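Local coordinates for biotin binding protein A (Gallus gallus, PDB 2C1S) that probably binds biotin and, as an avidin-family protein, holds biotin-D-sulfoxide in a pocket at one end of its beta barrel, at residues A[23-35]-A[44-56]. Residues are numbered along the deposited sequence; the frame is centred on the assembly and turned at random.
With BSO (biotin-D-sulfoxide), chain C.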
loop_
_atom_site.group_PDB
_atom_site.type_symbol
_atom_site.label_atom_id
_atom_site.label_comp_id
_atom_site.label_asym_id
_atom_site.label_seq_id
_atom_site.Cartn_x
_atom_site.Cartn_y
_atom_site.Cartn_z
ATOM N N ALA A 23 -9.534 -27.457 -1.675
ATOM C CA ALA A 23 -8.797 -28.026 -0.566
ATOM C C ALA A 23 -7.337 -27.676 -0.729
ATOM O O ALA A 23 -6.834 -27.585 -1.853
ATOM C CB ALA A 23 -8.967 -29.561 -0.497
ATOM N N LEU A 24 -6.671 -27.482 0.399
ATOM C CA LEU A 24 -5.262 -27.208 0.410
ATOM C C LEU A 24 -4.542 -28.522 0.165
ATOM O O LEU A 24 -4.956 -29.571 0.673
ATOM C CB LEU A 24 -4.871 -26.588 1.741
ATOM C CG LEU A 24 -5.060 -25.052 1.833
ATOM C CD1 LEU A 24 -6.509 -24.516 1.517
ATOM C CD2 LEU A 24 -4.582 -24.597 3.181
ATOM N N ASP A 25 -3.478 -28.490 -0.629
ATOM C CA ASP A 25 -2.671 -29.693 -0.735
ATOM C C ASP A 25 -1.708 -29.777 0.452
ATOM O O ASP A 25 -1.776 -28.954 1.370
ATOM C CB ASP A 25 -2.022 -29.852 -2.116
ATOM C CG ASP A 25 -1.147 -28.705 -2.491
ATOM O OD1 ASP A 25 -0.681 -27.970 -1.595
ATOM O OD2 ASP A 25 -0.917 -28.539 -3.713
ATOM N N VAL A 26 -0.846 -30.787 0.471
ATOM C CA VAL A 26 -0.066 -31.071 1.672
ATOM C C VAL A 26 0.896 -29.924 1.990
ATOM O O VAL A 26 1.152 -29.619 3.149
ATOM C CB VAL A 26 0.675 -32.433 1.563
ATOM C CG1 VAL A 26 1.493 -32.697 2.823
ATOM C CG2 VAL A 26 -0.340 -33.553 1.325
ATOM N N ALA A 27 1.395 -29.280 0.940
ATOM C CA ALA A 27 2.266 -28.119 1.064
ATOM C C ALA A 27 1.545 -26.796 1.396
ATOM O O ALA A 27 2.185 -25.756 1.495
ATOM C CB ALA A 27 3.077 -27.975 -0.199
ATOM N N GLY A 28 0.228 -26.833 1.580
ATOM C CA GLY A 28 -0.527 -25.634 1.932
ATOM C C GLY A 28 -0.853 -24.764 0.734
ATOM O O GLY A 28 -1.408 -23.658 0.882
ATOM N N THR A 29 -0.526 -25.256 -0.461
ATOM C CA THR A 29 -0.886 -24.545 -1.661
ATOM C C THR A 29 -2.333 -24.863 -1.998
ATOM O O THR A 29 -2.865 -25.921 -1.600
ATOM C CB THR A 29 0.138 -24.750 -2.844
ATOM O OG1 THR A 29 0.092 -26.083 -3.283
ATOM C CG2 THR A 29 1.534 -24.483 -2.377
ATOM N N PHE A 30 -2.996 -23.911 -2.635
ATOM C CA PHE A 30 -4.377 -24.075 -3.063
ATOM C C PHE A 30 -4.687 -23.338 -4.353
ATOM O O PHE A 30 -3.922 -22.473 -4.819
ATOM C CB PHE A 30 -5.378 -23.654 -1.950
ATOM C CG PHE A 30 -5.238 -22.206 -1.524
ATOM C CD1 PHE A 30 -5.819 -21.188 -2.282
ATOM C CD2 PHE A 30 -4.479 -21.880 -0.418
ATOM C CE1 PHE A 30 -5.666 -19.839 -1.902
ATOM C CE2 PHE A 30 -4.331 -20.514 -0.016
ATOM C CZ PHE A 30 -4.937 -19.527 -0.778
ATOM N N SER A 31 -5.840 -23.692 -4.908
ATOM C CA SER A 31 -6.410 -23.111 -6.089
ATOM C C SER A 31 -7.830 -22.610 -5.777
ATOM O O SER A 31 -8.339 -22.806 -4.678
ATOM C CB SER A 31 -6.435 -24.187 -7.177
ATOM O OG SER A 31 -6.748 -23.613 -8.413
ATOM N N GLY A 32 -8.479 -21.974 -6.734
ATOM C CA GLY A 32 -9.837 -21.541 -6.532
ATOM C C GLY A 32 -10.366 -20.711 -7.661
ATOM O O GLY A 32 -9.757 -20.625 -8.722
ATOM N N SER A 33 -11.512 -20.073 -7.441
ATOM C CA SER A 33 -12.073 -19.157 -8.427
ATOM C C SER A 33 -12.565 -17.884 -7.740
ATOM O O SER A 33 -12.906 -17.911 -6.550
ATOM C CB SER A 33 -13.217 -19.810 -9.221
ATOM O OG SER A 33 -14.197 -20.291 -8.315
ATOM N N TYR A 34 -12.611 -16.790 -8.490
ATOM C CA TYR A 34 -12.919 -15.474 -7.926
ATOM C C TYR A 34 -13.855 -14.757 -8.856
ATOM O O TYR A 34 -13.534 -14.544 -10.045
ATOM C CB TYR A 34 -11.614 -14.642 -7.751
ATOM C CG TYR A 34 -11.760 -13.511 -6.747
ATOM C CD1 TYR A 34 -11.268 -13.664 -5.454
ATOM C CD2 TYR A 34 -12.431 -12.325 -7.077
ATOM C CE1 TYR A 34 -11.425 -12.658 -4.498
ATOM C CE2 TYR A 34 -12.597 -11.263 -6.119
ATOM C CZ TYR A 34 -12.075 -11.464 -4.822
ATOM O OH TYR A 34 -12.189 -10.495 -3.826
ATOM N N GLN A 35 -15.035 -14.412 -8.328
ATOM C CA GLN A 35 -16.050 -13.680 -9.059
ATOM C C GLN A 35 -16.198 -12.265 -8.482
ATOM O O GLN A 35 -16.979 -12.024 -7.528
ATOM C CB GLN A 35 -17.398 -14.403 -8.960
ATOM C CG GLN A 35 -18.480 -13.783 -9.834
ATOM C CD GLN A 35 -18.282 -14.077 -11.326
ATOM O OE1 GLN A 35 -17.926 -15.195 -11.703
ATOM N NE2 GLN A 35 -18.517 -13.079 -12.171
ATOM N N GLN A 44 -17.008 -6.945 -19.348
ATOM C CA GLN A 44 -17.874 -7.870 -18.637
ATOM C C GLN A 44 -17.011 -8.738 -17.712
ATOM O O GLN A 44 -16.025 -9.342 -18.140
ATOM C CB GLN A 44 -18.689 -8.708 -19.650
ATOM C CG GLN A 44 -19.354 -10.006 -19.124
ATOM C CD GLN A 44 -20.395 -9.775 -18.030
ATOM O OE1 GLN A 44 -21.121 -8.770 -18.036
ATOM N NE2 GLN A 44 -20.472 -10.707 -17.088
ATOM N N ILE A 45 -17.369 -8.771 -16.435
ATOM C CA ILE A 45 -16.634 -9.587 -15.473
ATOM C C ILE A 45 -16.859 -11.075 -15.779
ATOM O O ILE A 45 -17.981 -11.493 -16.109
ATOM C CB ILE A 45 -17.029 -9.283 -14.003
ATOM C CG1 ILE A 45 -16.705 -7.838 -13.616
ATOM C CG2 ILE A 45 -16.277 -10.211 -13.053
ATOM C CD1 ILE A 45 -17.598 -7.297 -12.493
ATOM N N LEU A 46 -15.783 -11.851 -15.669
ATOM C CA LEU A 46 -15.790 -13.294 -15.863
ATOM C C LEU A 46 -15.087 -13.961 -14.688
ATOM O O LEU A 46 -14.117 -13.404 -14.143
ATOM C CB LEU A 46 -15.067 -13.641 -17.177
ATOM C CG LEU A 46 -15.694 -13.170 -18.505
ATOM C CD1 LEU A 46 -14.673 -13.192 -19.661
ATOM C CD2 LEU A 46 -16.930 -14.013 -18.864
ATOM N N VAL A 47 -15.562 -15.149 -14.286
ATOM C CA VAL A 47 -14.901 -15.925 -13.223
ATOM C C VAL A 47 -13.414 -16.103 -13.534
ATOM O O VAL A 47 -13.002 -16.385 -14.675
ATOM C CB VAL A 47 -15.590 -17.312 -12.923
ATOM C CG1 VAL A 47 -15.533 -18.251 -14.153
ATOM C CG2 VAL A 47 -14.986 -17.980 -11.662
ATOM N N SER A 48 -12.598 -15.922 -12.513
ATOM C CA SER A 48 -11.177 -15.997 -12.740
ATOM C C SER A 48 -10.515 -16.915 -11.751
ATOM O O SER A 48 -10.945 -17.005 -10.596
ATOM C CB SER A 48 -10.542 -14.602 -12.687
ATOM O OG SER A 48 -11.185 -13.752 -13.601
ATOM N N PRO A 49 -9.458 -17.609 -12.194
ATOM C CA PRO A 49 -8.727 -18.501 -11.321
ATOM C C PRO A 49 -7.794 -17.800 -10.342
ATOM O O PRO A 49 -7.177 -16.752 -10.658
ATOM C CB PRO A 49 -7.891 -19.338 -12.300
ATOM C CG PRO A 49 -7.665 -18.435 -13.448
ATOM C CD PRO A 49 -8.930 -17.628 -13.582
ATOM N N LEU A 50 -7.649 -18.431 -9.194
ATOM C CA LEU A 50 -6.663 -18.019 -8.224
ATOM C C LEU A 50 -5.744 -19.176 -7.827
ATOM O O LEU A 50 -6.098 -20.375 -7.941
ATOM C CB LEU A 50 -7.371 -17.352 -7.036
ATOM C CG LEU A 50 -8.194 -18.273 -6.126
ATOM C CD1 LEU A 50 -7.303 -18.897 -5.072
ATOM C CD2 LEU A 50 -9.347 -17.485 -5.466
ATOM N N LYS A 51 -4.552 -18.818 -7.369
ATOM C CA LYS A 51 -3.560 -19.733 -6.934
ATOM C C LYS A 51 -2.917 -19.104 -5.741
ATOM O O LYS A 51 -2.518 -17.926 -5.800
ATOM C CB LYS A 51 -2.499 -19.930 -8.035
ATOM C CG LYS A 51 -2.889 -20.904 -9.067
ATOM C CD LYS A 51 -2.830 -22.355 -8.534
ATOM C CE LYS A 51 -3.313 -23.362 -9.589
ATOM N NZ LYS A 51 -4.609 -23.031 -10.268
ATOM N N GLY A 52 -2.803 -19.874 -4.663
ATOM C CA GLY A 52 -2.178 -19.387 -3.442
ATOM C C GLY A 52 -1.529 -20.410 -2.549
ATOM O O GLY A 52 -1.357 -21.584 -2.908
ATOM N N ALA A 53 -1.200 -19.961 -1.350
ATOM C CA ALA A 53 -0.525 -20.775 -0.339
ATOM C C ALA A 53 -0.830 -20.229 1.027
ATOM O O ALA A 53 -0.937 -19.012 1.202
ATOM C CB ALA A 53 0.959 -20.794 -0.539
ATOM N N GLN A 54 -0.923 -21.143 1.998
ATOM C CA GLN A 54 -1.150 -20.829 3.407
ATOM C C GLN A 54 -0.084 -21.441 4.319
ATOM O O GLN A 54 0.368 -22.585 4.087
ATOM C CB GLN A 54 -2.539 -21.318 3.839
ATOM C CG GLN A 54 -2.840 -20.911 5.257
ATOM C CD GLN A 54 -4.219 -21.293 5.717
ATOM O OE1 GLN A 54 -4.652 -22.420 5.505
ATOM N NE2 GLN A 54 -4.917 -20.347 6.379
ATOM N N GLN A 55 0.332 -20.682 5.332
ATOM C CA GLN A 55 1.235 -21.205 6.344
ATOM C C GLN A 55 0.563 -22.361 7.111
ATOM O O GLN A 55 -0.655 -22.414 7.214
ATOM C CB GLN A 55 1.729 -20.130 7.313
ATOM C CG GLN A 55 2.563 -19.029 6.656
ATOM C CD GLN A 55 4.021 -19.394 6.483
ATOM O OE1 GLN A 55 4.490 -20.472 6.894
ATOM N NE2 GLN A 55 4.762 -18.485 5.899
ATOM N N PRO A 56 1.372 -23.305 7.599
ATOM C CA PRO A 56 0.884 -24.342 8.519
ATOM C C PRO A 56 0.318 -23.715 9.805
ATOM O O PRO A 56 0.931 -22.788 10.361
ATOM C CB PRO A 56 2.140 -25.178 8.810
ATOM C CG PRO A 56 3.297 -24.285 8.438
ATOM C CD PRO A 56 2.803 -23.464 7.289
HETATM C C11 BSO C . -9.660 -5.075 -12.920
HETATM O O11 BSO C . -10.680 -4.348 -12.897
HETATM O O12 BSO C . -8.551 -4.704 -13.345
HETATM C C10 BSO C . -9.750 -6.535 -12.425
HETATM C C9 BSO C . -10.779 -6.816 -11.305
HETATM C C8 BSO C . -10.244 -6.262 -9.990
HETATM C C7 BSO C . -11.342 -6.332 -8.910
HETATM C C2 BSO C . -10.796 -5.737 -7.592
HETATM S S1 BSO C . -9.514 -6.720 -6.796
HETATM C C6 BSO C . -9.627 -5.787 -5.242
HETATM C C5 BSO C . -11.131 -5.494 -5.064
HETATM N N1 BSO C . -11.743 -6.598 -4.310
HETATM C C3 BSO C . -12.637 -7.242 -5.071
HETATM O O3 BSO C . -13.297 -8.186 -4.627
HETATM N N2 BSO C . -12.772 -6.731 -6.302
HETATM C C4 BSO C . -11.856 -5.559 -6.451
HETATM O O10 BSO C . -8.238 -6.311 -7.481
HETATM O O HOH W 1 -14.103 -12.319 -11.571
HETATM O O HOH W 2 -19.304 -13.595 -14.975
#
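Two neighbouring antiparallel strands of the eight-stranded avidin barrel, 29-35 and 48-54, pair here beside the biotin-D-sulfoxide pocket. Bridges running from T29-A53 to Y34-S48 fix the register, and F30 with G52 exchanges two backbone bonds, the one from G52 N to F30 O nearly straight (175°). The F30 ring lies flat over G52: CA of G52 stands 4.0 Å from the ring centroid and 18° off its normal, a CH-pi contact that a residue with no side chain allows. CG of F30 sits between the backbone N and the carbonyl carbon (chi1 60°), which folds the ring back over the partner strand. L50 meets the same ring at its edge, CD1 being 3.7 Å from F30 CE1, while its CG rests on the backbone of G32. On the face bearing S31 and K51, the lysine chain bends at chi2 and chi4 and brings NZ 2.9 Å from S31 OG. At the pocket end, water 1 donates to both Y34 O and L46 O, and water 2 joins Q35 NE2 to I45 O. S48 OG bonds to L46 O and also to Q73 N. Y34 points its ring into the barrel, where F81 and W72 pack against it; T79, S77 and S17 also bond the ligand. The phenol OH of Y34 donates to ligand O3 at 2.7 Å, and O3 lies in the plane of the ring at its edge.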